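Local atomic coordinates of glutamate--cysteine ligase GshA (Methylobacillus flagellatus KT, PDB entry 3K1T), a protein that probably acts as a ligase that joins glutamate to cysteine, as gamma-glutamylcysteine synthetases do. Residues 67-72 against 116-121; 100-105 against 129-134; 111-116 against 146-151. All blocks are in the same frame, centred on the assembly; numbering follows the deposited sequence.

Contact 1: 67-72 against 116-121; sequences GGFNNL and HALTHI. With SO4 (sulfate ion), chain D; SO4 (sulfate ion), chain B.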
ATOM      1  N   GLY A  67      17.643  -9.285   3.638  1.00 13.30           N
ATOM      2  CA  GLY A  67      18.740  -8.970   2.743  1.00 14.29           C
ATOM      3  C   GLY A  67      18.600  -9.419   1.306  1.00 13.79           C
ATOM      4  O   GLY A  67      19.593  -9.563   0.611  1.00 14.79           O
ATOM      5  N   GLY A  68      17.358  -9.651   0.863  1.00 13.26           N
ATOM      6  CA  GLY A  68      17.092 -10.126  -0.476  1.00 12.98           C
ATOM      7  C   GLY A  68      16.092  -9.237  -1.230  1.00 13.44           C
ATOM      8  O   GLY A  68      15.317  -9.720  -2.056  1.00 13.52           O
ATOM      9  N   PHE A  69      16.135  -7.932  -0.986  1.00 12.51           N
ATOM     10  CA  PHE A  69      15.244  -6.982  -1.702  1.00 12.38           C
ATOM     11  C   PHE A  69      15.412  -6.977  -3.212  1.00 13.15           C
ATOM     12  O   PHE A  69      14.485  -6.631  -3.943  1.00 13.29           O
ATOM     13  CB  PHE A  69      15.372  -5.554  -1.120  1.00 12.52           C
ATOM     14  CG  PHE A  69      14.635  -5.389   0.173  1.00 11.63           C
ATOM     15  CD1 PHE A  69      13.284  -5.092   0.174  1.00 11.60           C
ATOM     16  CD2 PHE A  69      15.286  -5.548   1.380  1.00 11.72           C
ATOM     17  CE1 PHE A  69      12.586  -4.978   1.388  1.00 11.28           C
ATOM     18  CE2 PHE A  69      14.614  -5.435   2.588  1.00 11.74           C
ATOM     19  CZ  PHE A  69      13.244  -5.168   2.600  1.00 12.66           C
ATOM     20  N   ASN A  70      16.582  -7.356  -3.689  1.00 12.46           N
ATOM     21  CA  ASN A  70      16.830  -7.424  -5.113  1.00 13.22           C
ATOM     22  C   ASN A  70      16.123  -8.614  -5.797  1.00 13.96           C
ATOM     23  O   ASN A  70      16.095  -8.684  -7.009  1.00 14.00           O
ATOM     24  CB  ASN A  70      18.324  -7.532  -5.362  1.00 13.65           C
ATOM     25  CG  ASN A  70      18.972  -8.745  -4.682  1.00 14.95           C
ATOM     26  OD1 ASN A  70      18.924  -8.879  -3.468  1.00 13.72           O
ATOM     27  ND2 ASN A  70      19.631  -9.611  -5.486  1.00 15.71           N
ATOM     28  N   ASN A  71      15.581  -9.531  -4.994  1.00 13.11           N
ATOM     29  CA  ASN A  71      14.903 -10.732  -5.507  1.00 14.28           C
ATOM     30  C   ASN A  71      13.412 -10.559  -5.664  1.00 14.26           C
ATOM     31  O   ASN A  71      12.727 -11.479  -6.121  1.00 15.11           O
ATOM     32  CB  ASN A  71      15.133 -11.929  -4.568  1.00 13.94           C
ATOM     33  CG  ASN A  71      16.608 -12.280  -4.379  1.00 15.68           C
ATOM     34  OD1 ASN A  71      17.412 -12.115  -5.281  1.00 15.41           O
ATOM     35  ND2 ASN A  71      16.937 -12.843  -3.206  1.00 16.29           N
ATOM     36  N   LEU A  72      12.897  -9.406  -5.230  1.00 14.03           N
ATOM     37  CA  LEU A  72      11.482  -9.112  -5.314  1.00 14.34           C
ATOM     38  C   LEU A  72      11.073  -8.845  -6.742  1.00 14.75           C
ATOM     39  O   LEU A  72      11.857  -8.373  -7.569  1.00 14.70           O
ATOM     40  CB  LEU A  72      11.090  -7.917  -4.413  1.00 13.24           C
ATOM     41  CG  LEU A  72      11.323  -8.139  -2.914  1.00 13.86           C
ATOM     42  CD1 LEU A  72      10.958  -6.892  -2.119  1.00 11.95           C
ATOM     43  CD2 LEU A  72      10.571  -9.393  -2.323  1.00 14.81           C
ATOM     44  N   HIS A 116      21.324  -1.774  -2.978  1.00 13.23           N
ATOM     45  CA  HIS A 116      20.822  -0.883  -4.022  1.00 14.36           C
ATOM     46  C   HIS A 116      19.287  -0.902  -4.142  1.00 14.01           C
ATOM     47  O   HIS A 116      18.653   0.157  -4.199  1.00 13.29           O
ATOM     48  CB  HIS A 116      21.440  -1.206  -5.368  1.00 15.40           C
ATOM     49  CG  HIS A 116      20.849  -0.426  -6.495  1.00 20.13           C
ATOM     50  ND1 HIS A 116      21.322   0.814  -6.869  1.00 29.40           N
ATOM     51  CD2 HIS A 116      19.820  -0.706  -7.333  1.00 25.66           C
ATOM     52  CE1 HIS A 116      20.593   1.275  -7.870  1.00 29.73           C
ATOM     53  NE2 HIS A 116      19.666   0.373  -8.164  1.00 28.39           N
ATOM     54  N   ALA A 117      18.710  -2.104  -4.159  1.00 13.30           N
ATOM     55  CA  ALA A 117      17.234  -2.283  -4.272  1.00 13.34           C
ATOM     56  C   ALA A 117      16.496  -1.694  -3.083  1.00 12.48           C
ATOM     57  O   ALA A 117      15.476  -1.017  -3.245  1.00 12.05           O
ATOM     58  CB  ALA A 117      16.903  -3.795  -4.413  1.00 13.69           C
ATOM     59  N   LEU A 118      17.011  -1.954  -1.871  1.00 12.54           N
ATOM     60  CA  LEU A 118      16.449  -1.385  -0.652  1.00 12.32           C
ATOM     61  C   LEU A 118      16.525   0.150  -0.618  1.00 12.00           C
ATOM     62  O   LEU A 118      15.541   0.848  -0.304  1.00 11.96           O
ATOM     63  CB  LEU A 118      17.107  -2.002   0.588  1.00 11.87           C
ATOM     64  CG  LEU A 118      16.661  -1.453   1.932  1.00 12.15           C
ATOM     65  CD1 LEU A 118      15.136  -1.539   2.229  1.00 11.02           C
ATOM     66  CD2 LEU A 118      17.480  -2.161   3.052  1.00 12.15           C
ATOM     67  N   THR A 119      17.682   0.690  -0.985  1.00 12.33           N
ATOM     68  CA  THR A 119      17.891   2.130  -1.034  0.70 11.78           C
ATOM     69  C   THR A 119      16.907   2.790  -2.014  1.00 12.09           C
ATOM     70  O   THR A 119      16.329   3.860  -1.737  1.00 11.89           O
ATOM     71  CB  THR A 119      19.343   2.463  -1.422  0.70 11.96           C
ATOM     72  OG1 THR A 119      20.249   1.873  -0.473  0.70 11.95           O
ATOM     73  CG2 THR A 119      19.536   3.953  -1.475  0.70 10.03           C
ATOM     74  N   HIS A 120      16.687   2.120  -3.140  1.00 11.60           N
ATOM     75  CA  HIS A 120      15.775   2.610  -4.171  1.00 11.93           C
ATOM     76  C   HIS A 120      14.341   2.705  -3.637  1.00 12.01           C
ATOM     77  O   HIS A 120      13.658   3.738  -3.808  1.00 10.49           O
ATOM     78  CB  HIS A 120      15.780   1.704  -5.385  1.00 12.58           C
ATOM     79  CG  HIS A 120      14.826   2.145  -6.466  1.00 13.99           C
ATOM     80  ND1 HIS A 120      14.983   3.329  -7.151  1.00 16.01           N
ATOM     81  CD2 HIS A 120      13.717   1.558  -6.976  1.00 18.49           C
ATOM     82  CE1 HIS A 120      13.985   3.467  -8.016  1.00 18.30           C
ATOM     83  NE2 HIS A 120      13.209   2.401  -7.933  1.00 18.28           N
ATOM     84  N   ILE A 121      13.895   1.659  -2.960  1.00 11.09           N
ATOM     85  CA  ILE A 121      12.548   1.695  -2.329  1.00 10.31           C
ATOM     86  C   ILE A 121      12.405   2.849  -1.358  1.00 11.38           C
ATOM     87  O   ILE A 121      11.410   3.577  -1.365  1.00 11.74           O
ATOM     88  CB  ILE A 121      12.208   0.356  -1.627  1.00 10.33           C
ATOM     89  CG1 ILE A 121      12.053  -0.775  -2.644  1.00 12.61           C
ATOM     90  CG2 ILE A 121      10.924   0.477  -0.719  1.00  9.02           C
ATOM     91  CD1 ILE A 121      12.295  -2.183  -1.992  1.00 11.67           C
TER
HETATM   92  S   SO4 D 434      17.955   5.196  -6.596  0.75 33.43           S
HETATM   93  O1  SO4 D 434      18.210   4.240  -7.642  0.75 33.00           O
HETATM   94  O2  SO4 D 434      16.530   5.574  -6.465  0.75 29.08           O
HETATM   95  O3  SO4 D 434      18.371   4.426  -5.425  0.75 35.96           O
HETATM   96  O4  SO4 D 434      18.768   6.407  -6.542  0.75 28.52           O
HETATM   97  S   SO4 B 432      16.444 -12.910   3.887  1.00 21.90           S
HETATM   98  O1  SO4 B 432      16.565 -13.742   2.712  1.00 27.96           O
HETATM   99  O2  SO4 B 432      15.253 -12.194   3.550  1.00 25.53           O
HETATM  100  O3  SO4 B 432      16.238 -13.685   5.089  1.00 23.72           O
HETATM  101  O4  SO4 B 432      17.612 -12.012   4.023  1.00 22.65           O
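Leu118 lays its CD1 methyl over one face of the Phe69 ring, 4.0 Å from the ring centroid and 12° off the normal, a well-centred CH-pi contact. Leu118 CG stands anti to its backbone N (chi1 177°), beside the carbonyl carbon, and CD1 covers the ring centre. Ile121 CD1 also reaches the ring, 3.8 Å from Phe69 CD1, the two side chains crossing at about a right angle. Ala117, one helical turn before Ile121, completes the surface: its CB lies 3.6 Å from Asn70 N and 4.0 Å from Phe69 CB. With no more than a methyl on Ala117, the 3-10 turn 69-71 comes close to the helix, the CA atoms of Asn70 and Ala117 being 5.2 Å apart.

No hydrogen bond links the two segments, but the turn is fixed nearby. Asn71 N bonds to Gly68 O within it, and Phe69 N is held by the side-chain carbonyl of Asn114, one turn earlier on the helix; Tyr347 meets the Phe69 ring edge-to-face. On the side of the helix away from the turn, His120 ND1 donates to a sulfate ion, probably from the crystallisation liquor, 2.8 Å from its O2; Arg123 also binds it. The loop between strand 57-63 and helix 77-91 is thus packed on the connecting helix of the beta-alpha-beta unit formed by strand 97-102, helix 109-124 and strand 128-133.

Contact 2: 100-105 against 129-134; sequences LIPENH and VRIGSI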
ATOM      1  N   LEU A 100      21.292   4.362   6.420  1.00 13.43           N
ATOM      2  CA  LEU A 100      21.168   2.914   6.286  0.50 13.35           C
ATOM      3  C   LEU A 100      22.511   2.260   6.598  1.00 13.63           C
ATOM      4  O   LEU A 100      23.506   2.512   5.925  1.00 13.87           O
ATOM      5  CB  LEU A 100      20.716   2.520   4.871  0.50 13.15           C
ATOM      6  CG  LEU A 100      20.558   1.011   4.555  0.50 13.49           C
ATOM      7  CD1 LEU A 100      19.399   0.382   5.341  0.50  9.17           C
ATOM      8  CD2 LEU A 100      20.347   0.801   3.016  0.50 12.90           C
ATOM      9  N   ILE A 101      22.543   1.420   7.628  1.00 13.75           N
ATOM     10  CA  ILE A 101      23.744   0.654   7.977  1.00 14.03           C
ATOM     11  C   ILE A 101      23.650  -0.792   7.434  1.00 14.29           C
ATOM     12  O   ILE A 101      22.829  -1.568   7.876  1.00 13.95           O
ATOM     13  CB  ILE A 101      23.997   0.642   9.516  1.00 15.26           C
ATOM     14  CG1 ILE A 101      24.084   2.100  10.036  1.00 15.79           C
ATOM     15  CG2 ILE A 101      25.268  -0.159   9.839  1.00 12.26           C
ATOM     16  CD1 ILE A 101      24.367   2.260  11.504  1.00 20.06           C
ATOM     17  N   PRO A 102      24.520  -1.156   6.489  1.00 14.65           N
ATOM     18  CA  PRO A 102      24.503  -2.482   5.868  1.00 16.01           C
ATOM     19  C   PRO A 102      25.298  -3.496   6.677  1.00 17.07           C
ATOM     20  O   PRO A 102      26.055  -3.107   7.578  1.00 16.38           O
ATOM     21  CB  PRO A 102      25.160  -2.228   4.527  1.00 15.68           C
ATOM     22  CG  PRO A 102      26.191  -1.183   4.851  1.00 16.80           C
ATOM     23  CD  PRO A 102      25.581  -0.313   5.921  1.00 15.04           C
ATOM     24  N   GLU A 103      25.117  -4.771   6.362  1.00 18.94           N
ATOM     25  CA  GLU A 103      26.025  -5.815   6.835  1.00 21.90           C
ATOM     26  C   GLU A 103      27.455  -5.404   6.418  1.00 24.12           C
ATOM     27  O   GLU A 103      27.641  -4.621   5.468  1.00 22.80           O
ATOM     28  CB  GLU A 103      25.665  -7.175   6.235  1.00 23.07           C
ATOM     29  CG  GLU A 103      24.441  -7.891   6.834  1.00 24.49           C
ATOM     30  CD  GLU A 103      24.651  -8.354   8.300  1.00 27.56           C
ATOM     31  OE1 GLU A 103      25.817  -8.365   8.773  1.00 27.51           O
ATOM     32  OE2 GLU A 103      23.643  -8.679   8.987  1.00 28.97           O
ATOM     33  N   ASN A 104      28.456  -5.873   7.160  1.00 26.71           N
ATOM     34  CA  ASN A 104      29.855  -5.519   6.861  1.00 30.24           C
ATOM     35  C   ASN A 104      30.412  -6.106   5.533  1.00 33.81           C
ATOM     36  O   ASN A 104      31.500  -5.703   5.082  1.00 35.49           O
ATOM     37  CB  ASN A 104      30.780  -5.861   8.045  1.00 30.31           C
ATOM     38  CG  ASN A 104      30.628  -4.892   9.239  1.00 30.28           C
ATOM     39  OD1 ASN A 104      29.901  -3.903   9.180  1.00 28.04           O
ATOM     40  ND2 ASN A 104      31.368  -5.168  10.319  1.00 30.57           N
ATOM     41  N   HIS A 105      29.643  -6.978   4.878  1.00 37.50           N
ATOM     42  CA  HIS A 105      29.950  -7.498   3.519  1.00 39.82           C
ATOM     43  C   HIS A 105      30.167  -6.452   2.405  1.00 41.07           C
ATOM     44  O   HIS A 105      29.255  -5.683   2.029  1.00 41.85           O
ATOM     45  CB  HIS A 105      28.850  -8.447   3.029  1.00 40.73           C
ATOM     46  CG  HIS A 105      28.502  -9.525   4.002  1.00 43.51           C
ATOM     47  ND1 HIS A 105      29.462 -10.240   4.691  1.00 46.33           N
ATOM     48  CD2 HIS A 105      27.303 -10.013   4.401  1.00 46.60           C
ATOM     49  CE1 HIS A 105      28.867 -11.109   5.489  1.00 47.09           C
ATOM     50  NE2 HIS A 105      27.559 -10.987   5.337  1.00 48.79           N
ATOM     51  N   VAL A 129      18.471   9.198   1.488  1.00 14.23           N
ATOM     52  CA  VAL A 129      19.074   7.994   2.112  1.00 13.75           C
ATOM     53  C   VAL A 129      20.554   7.978   1.760  1.00 13.42           C
ATOM     54  O   VAL A 129      20.905   8.245   0.615  1.00 12.35           O
ATOM     55  CB  VAL A 129      18.449   6.695   1.564  1.00 13.44           C
ATOM     56  CG1 VAL A 129      19.096   5.432   2.209  1.00 14.55           C
ATOM     57  CG2 VAL A 129      16.930   6.718   1.760  1.00 14.31           C
ATOM     58  N   ARG A 130      21.410   7.678   2.738  1.00 13.12           N
ATOM     59  CA  ARG A 130      22.838   7.460   2.516  1.00 12.85           C
ATOM     60  C   ARG A 130      23.223   6.190   3.261  1.00 13.42           C
ATOM     61  O   ARG A 130      22.579   5.821   4.258  1.00 11.86           O
ATOM     62  CB  ARG A 130      23.641   8.669   3.048  1.00 13.28           C
ATOM     63  CG  ARG A 130      23.363   9.989   2.302  1.00 14.52           C
ATOM     64  CD  ARG A 130      24.279  10.147   1.087  1.00 17.11           C
ATOM     65  NE  ARG A 130      25.609  10.605   1.523  1.00 18.52           N
ATOM     66  CZ  ARG A 130      25.884  11.840   1.937  1.00 20.03           C
ATOM     67  NH1 ARG A 130      24.963  12.800   1.889  1.00 23.16           N
ATOM     68  NH2 ARG A 130      27.108  12.144   2.363  1.00 20.31           N
ATOM     69  N   ILE A 131      24.289   5.547   2.791  1.00 13.45           N
ATOM     70  CA  ILE A 131      24.718   4.273   3.318  0.50 13.88           C
ATOM     71  C   ILE A 131      25.947   4.473   4.205  1.00 14.42           C
ATOM     72  O   ILE A 131      27.013   4.868   3.733  1.00 13.87           O
ATOM     73  CB  ILE A 131      25.036   3.289   2.204  0.50 14.16           C
ATOM     74  CG1 ILE A 131      23.826   3.117   1.287  0.50 15.08           C
ATOM     75  CG2 ILE A 131      25.433   1.934   2.786  0.50 14.28           C
ATOM     76  CD1 ILE A 131      24.163   2.548  -0.058  0.50 13.96           C
ATOM     77  N   GLY A 132      25.774   4.207   5.495  1.00 13.60           N
ATOM     78  CA  GLY A 132      26.839   4.380   6.487  1.00 14.15           C
ATOM     79  C   GLY A 132      27.389   3.041   6.929  1.00 14.48           C
ATOM     80  O   GLY A 132      26.709   2.256   7.595  1.00 13.65           O
ATOM     81  N   SER A 133      28.629   2.779   6.555  1.00 14.30           N
ATOM     82  CA  SER A 133      29.318   1.573   6.958  1.00 14.65           C
ATOM     83  C   SER A 133      29.886   1.643   8.376  1.00 15.25           C
ATOM     84  O   SER A 133      30.482   2.651   8.748  1.00 15.59           O
ATOM     85  CB  SER A 133      30.515   1.356   6.011  1.00 14.97           C
ATOM     86  OG  SER A 133      31.189   0.149   6.322  1.00 16.07           O
ATOM     87  N   ILE A 134      29.781   0.544   9.115  1.00 16.13           N
ATOM     88  CA  ILE A 134      30.508   0.368  10.367  1.00 17.04           C
ATOM     89  C   ILE A 134      31.598  -0.688  10.204  1.00 18.09           C
ATOM     90  O   ILE A 134      32.102  -1.221  11.192  1.00 17.89           O
ATOM     91  CB  ILE A 134      29.547   0.016  11.547  1.00 16.85           C
ATOM     92  CG1 ILE A 134      28.782  -1.287  11.298  1.00 17.66           C
ATOM     93  CG2 ILE A 134      28.587   1.194  11.802  1.00 17.76           C
ATOM     94  CD1 ILE A 134      27.924  -1.809  12.551  1.00 18.49           C
TER
HETATM   95  O   HOH W   1      28.594  -1.853   7.822  1.00 16.28           O
HETATM   96  O   HOH W   2      31.520  -3.195  12.875  1.00 49.88           O
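Leu100 and Ile131 pair as parallel neighbours, the backbone of Leu100 bonding to the residues on either side of Ile131, while the short strand axes approach to 4.7 Å at 40°. This is the parallel pair of a beta-alpha-beta unit: strand 97-102, helix 109-124, then strand 128-133 beside the first. Leu100 N donates to Arg130 O almost straight, 2.9 Å long with 178° at the hydrogen, and Gly132 N returns a bond to Leu100 O from a position tilted out of the carbonyl plane. Leu100 and Ile131 face the connecting helix, where Leu100 touches Thr119 and Ile131 touches Val115; branched apolar residues suit this layer between sheet and helix.

Pro102 has no N-H to give to Gly132 O; its ring instead crosses Ile131 obliquely, CG 3.8 Å from Ile131 CG2, and its CD sits 3.3 Å from Gly132 O. That oxygen is buried without a hydrogen-bonding partner; it has a CA-H contact from Ile101, whose side chain also packs around it. Ile101 CG2 meets Ile134 CG1 at 4.0 Å. The Ile134 CG1 branch lies between the backbone N and the carbonyl carbon (chi1 60°), pointing it also at Asn104 OD1.

Beyond the paired residues, water replaces direct bonds. One molecule gives hydrogens to Pro102 O and Asn104 OD1 and accepts from Ile134 N. The second works from the other end of the same amide, accepting from Asn104 ND2 at 3.2 Å and donating to Ile134 O at 2.7 Å.

Contact 3: 111-116 against 146-151; sequences YLRNVH and THDGHS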
ATOM      1  N   TYR A 111      24.454  -9.310  -2.080  1.00 20.49           N
ATOM      2  CA  TYR A 111      24.184  -8.450  -0.935  1.00 19.08           C
ATOM      3  C   TYR A 111      24.239  -6.953  -1.358  1.00 17.79           C
ATOM      4  O   TYR A 111      23.373  -6.173  -0.987  1.00 15.71           O
ATOM      5  CB  TYR A 111      25.098  -8.728   0.285  1.00 18.86           C
ATOM      6  CG  TYR A 111      24.662  -7.809   1.398  1.00 18.10           C
ATOM      7  CD1 TYR A 111      23.411  -7.977   1.999  1.00 19.26           C
ATOM      8  CD2 TYR A 111      25.417  -6.694   1.757  1.00 18.59           C
ATOM      9  CE1 TYR A 111      22.944  -7.098   2.952  1.00 15.92           C
ATOM     10  CE2 TYR A 111      24.969  -5.812   2.760  1.00 17.81           C
ATOM     11  CZ  TYR A 111      23.716  -6.013   3.333  1.00 17.99           C
ATOM     12  OH  TYR A 111      23.183  -5.139   4.254  1.00 15.18           O
ATOM     13  N   LEU A 112      25.225  -6.572  -2.161  1.00 17.26           N
ATOM     14  CA  LEU A 112      25.290  -5.194  -2.673  1.00 17.32           C
ATOM     15  C   LEU A 112      24.083  -4.858  -3.563  1.00 16.23           C
ATOM     16  O   LEU A 112      23.562  -3.748  -3.511  1.00 15.17           O
ATOM     17  CB  LEU A 112      26.582  -4.943  -3.411  1.00 18.35           C
ATOM     18  CG  LEU A 112      27.862  -5.129  -2.568  1.00 22.10           C
ATOM     19  CD1 LEU A 112      29.123  -4.949  -3.476  1.00 22.99           C
ATOM     20  CD2 LEU A 112      27.877  -4.195  -1.348  1.00 22.96           C
ATOM     21  N   ARG A 113      23.627  -5.803  -4.365  1.00 15.48           N
ATOM     22  CA  ARG A 113      22.387  -5.596  -5.120  1.00 15.55           C
ATOM     23  C   ARG A 113      21.168  -5.409  -4.229  1.00 14.60           C
ATOM     24  O   ARG A 113      20.290  -4.583  -4.545  1.00 14.25           O
ATOM     25  CB  ARG A 113      22.137  -6.751  -6.106  1.00 17.07           C
ATOM     26  CG  ARG A 113      23.198  -6.808  -7.187  1.00 19.42           C
ATOM     27  CD  ARG A 113      23.062  -8.033  -8.044  1.00 25.79           C
ATOM     28  NE  ARG A 113      24.130  -8.007  -9.038  1.00 29.67           N
ATOM     29  CZ  ARG A 113      24.402  -8.977  -9.904  1.00 33.63           C
ATOM     30  NH1 ARG A 113      23.669 -10.091  -9.926  1.00 33.18           N
ATOM     31  NH2 ARG A 113      25.412  -8.811 -10.764  1.00 33.67           N
ATOM     32  N   ASN A 114      21.113  -6.160  -3.129  1.00 13.42           N
ATOM     33  CA  ASN A 114      20.082  -5.922  -2.114  1.00 13.25           C
ATOM     34  C   ASN A 114      20.133  -4.493  -1.577  1.00 13.20           C
ATOM     35  O   ASN A 114      19.109  -3.822  -1.458  1.00 12.89           O
ATOM     36  CB  ASN A 114      20.239  -6.901  -0.965  1.00 12.87           C
ATOM     37  CG  ASN A 114      19.526  -6.477   0.271  1.00 13.75           C
ATOM     38  OD1 ASN A 114      18.273  -6.549   0.347  1.00 10.65           O
ATOM     39  ND2 ASN A 114      20.320  -6.017   1.285  1.00 11.66           N
ATOM     40  N   VAL A 115      21.324  -4.035  -1.222  1.00 13.24           N
ATOM     41  CA  VAL A 115      21.472  -2.664  -0.739  1.00 13.43           C
ATOM     42  C   VAL A 115      20.965  -1.637  -1.715  1.00 12.29           C
ATOM     43  O   VAL A 115      20.213  -0.735  -1.308  1.00 13.25           O
ATOM     44  CB  VAL A 115      22.898  -2.343  -0.283  1.00 13.96           C
ATOM     45  CG1 VAL A 115      22.986  -0.829   0.188  1.00 13.38           C
ATOM     46  CG2 VAL A 115      23.265  -3.324   0.879  1.00 14.00           C
ATOM     47  N   HIS A 116      21.324  -1.774  -2.978  1.00 13.23           N
ATOM     48  CA  HIS A 116      20.822  -0.883  -4.022  1.00 14.36           C
ATOM     49  C   HIS A 116      19.287  -0.902  -4.142  1.00 14.01           C
ATOM     50  O   HIS A 116      18.653   0.157  -4.199  1.00 13.29           O
ATOM     51  CB  HIS A 116      21.440  -1.206  -5.368  1.00 15.40           C
ATOM     52  CG  HIS A 116      20.849  -0.426  -6.495  1.00 20.13           C
ATOM     53  ND1 HIS A 116      21.322   0.814  -6.869  1.00 29.40           N
ATOM     54  CD2 HIS A 116      19.820  -0.706  -7.333  1.00 25.66           C
ATOM     55  CE1 HIS A 116      20.593   1.275  -7.870  1.00 29.73           C
ATOM     56  NE2 HIS A 116      19.666   0.373  -8.164  1.00 28.39           N
ATOM     57  N   THR A 146      28.042  -3.213  -8.473  1.00 31.27           N
ATOM     58  CA  THR A 146      27.115  -4.340  -8.371  1.00 32.88           C
ATOM     59  C   THR A 146      27.200  -5.274  -9.616  1.00 34.48           C
ATOM     60  O   THR A 146      26.475  -6.260  -9.702  1.00 34.74           O
ATOM     61  CB  THR A 146      25.690  -3.854  -8.169  1.00 32.50           C
ATOM     62  OG1 THR A 146      25.449  -2.781  -9.060  1.00 33.93           O
ATOM     63  CG2 THR A 146      25.486  -3.298  -6.781  1.00 32.93           C
ATOM     64  N   HIS A 147      28.088  -4.966 -10.563  1.00 36.08           N
ATOM     65  CA  HIS A 147      28.303  -5.799 -11.768  1.00 37.97           C
ATOM     66  C   HIS A 147      27.049  -5.952 -12.627  1.00 39.18           C
ATOM     67  O   HIS A 147      26.769  -7.022 -13.175  1.00 39.44           O
ATOM     68  CB  HIS A 147      28.873  -7.168 -11.386  1.00 38.21           C
ATOM     69  CG  HIS A 147      30.217  -7.070 -10.759  1.00 39.67           C
ATOM     70  ND1 HIS A 147      30.428  -7.291  -9.418  1.00 42.06           N
ATOM     71  CD2 HIS A 147      31.409  -6.689 -11.275  1.00 41.26           C
ATOM     72  CE1 HIS A 147      31.705  -7.094  -9.140  1.00 42.24           C
ATOM     73  NE2 HIS A 147      32.319  -6.723 -10.247  1.00 42.48           N
ATOM     74  N   ASP A 148      26.316  -4.850 -12.733  1.00 40.11           N
ATOM     75  CA  ASP A 148      25.086  -4.779 -13.472  1.00 40.66           C
ATOM     76  C   ASP A 148      24.903  -3.349 -13.964  1.00 40.99           C
ATOM     77  O   ASP A 148      23.785  -2.891 -14.127  1.00 41.77           O
ATOM     78  CB  ASP A 148      23.940  -5.161 -12.563  1.00 40.91           C
ATOM     79  CG  ASP A 148      23.905  -4.313 -11.284  1.00 42.84           C
ATOM     80  OD1 ASP A 148      24.675  -3.300 -11.201  1.00 45.32           O
ATOM     81  OD2 ASP A 148      23.136  -4.671 -10.369  1.00 38.17           O
ATOM     82  N   GLY A 149      26.005  -2.644 -14.192  1.00 41.40           N
ATOM     83  CA  GLY A 149      25.957  -1.247 -14.626  1.00 41.79           C
ATOM     84  C   GLY A 149      25.778  -0.197 -13.523  1.00 41.66           C
ATOM     85  O   GLY A 149      25.733   1.002 -13.832  1.00 42.96           O
ATOM     86  N   HIS A 150      25.689  -0.625 -12.260  1.00 40.17           N
ATOM     87  CA  HIS A 150      25.476   0.284 -11.121  1.00 38.97           C
ATOM     88  C   HIS A 150      26.561   0.133 -10.060  1.00 36.20           C
ATOM     89  O   HIS A 150      27.389  -0.780 -10.104  1.00 34.88           O
ATOM     90  CB  HIS A 150      24.146   0.003 -10.423  1.00 39.67           C
ATOM     91  CG  HIS A 150      22.956   0.168 -11.304  1.00 45.54           C
ATOM     92  ND1 HIS A 150      23.062   0.481 -12.648  1.00 50.30           N
ATOM     93  CD2 HIS A 150      21.633   0.016 -11.049  1.00 49.97           C
ATOM     94  CE1 HIS A 150      21.851   0.538 -13.174  1.00 51.94           C
ATOM     95  NE2 HIS A 150      20.967   0.259 -12.226  1.00 52.55           N
ATOM     96  N   SER A 151      26.530   1.045  -9.100  1.00 32.91           N
ATOM     97  CA  SER A 151      27.368   0.920  -7.931  1.00 31.37           C
ATOM     98  C   SER A 151      26.677   1.544  -6.727  1.00 28.47           C
ATOM     99  O   SER A 151      25.716   2.292  -6.871  1.00 27.02           O
ATOM    100  CB  SER A 151      28.733   1.562  -8.206  1.00 31.84           C
ATOM    101  OG  SER A 151      28.597   2.953  -8.252  1.00 35.29           O
TER
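Arg113 presents the edge of its guanidinium to Thr146 O, which lies 6° out of that plane and receives two bonds, from NE and from NH2, each 3.0 Å long. NE and NH2 share the single acceptor, and both lie in the carbonyl plane, which fixes the rotation of the flat group. An arginine suits the place: its chain, extended from CG to NE, spans from the helix to the loop backbone. Asp148 OD2 lies well out of the guanidinium plane, 3.7 Å from Arg113 NE, a long salt bridge of charges alone. The rings of His116 and His150 meet obliquely, with planes at 53°; His116 NE2 lies at the edge of the His150 ring, 3.5 Å from CD2.

Asp148 also shapes the loop. Its OD1 accepts from His150 N, 3.1 Å away, closing an Asx turn. Gly149 occupies a backbone conformation in which a CB would press on the preceding carbonyl, which by itself calls for glycine. Nearer the helix backbone, Thr146 CG2 packs 3.9 Å from Leu112 CB, so the threonine offers a methyl to the helix.

The loop thus links strands 142-145 and 151-160, which pair antiparallel, and closes over helix 109-124, whose Leu112 also touches Leu144 and Ile152 on those two strands.

In the fold
Helix 109-124 ties the three contacts together, giving its residues 111-116 to the loop 146-151 (contact 3) and 116-121 to the loop 67-72 (contact 1), while contact 2 joins the two strands that it connects. Contacts 1 and 3 have centres about 9 Å apart; His116 belongs to both, though it touches only the loop of contact 3, and Asn114 OD1 reaches Phe69 N at 2.9 Å between them. Contact 2 lies about 14 Å from contact 1 and 13 Å from contact 3, centre to centre. Thr119 OG1 packs 3.7 Å from Leu100 CD2, and Tyr111 OH lies 2.9 Å from Glu103 N. A glycerol, probably from the crystallisation liquor, lies near His116, Thr119 and Ile131; whether it marks a functional pocket is unknown.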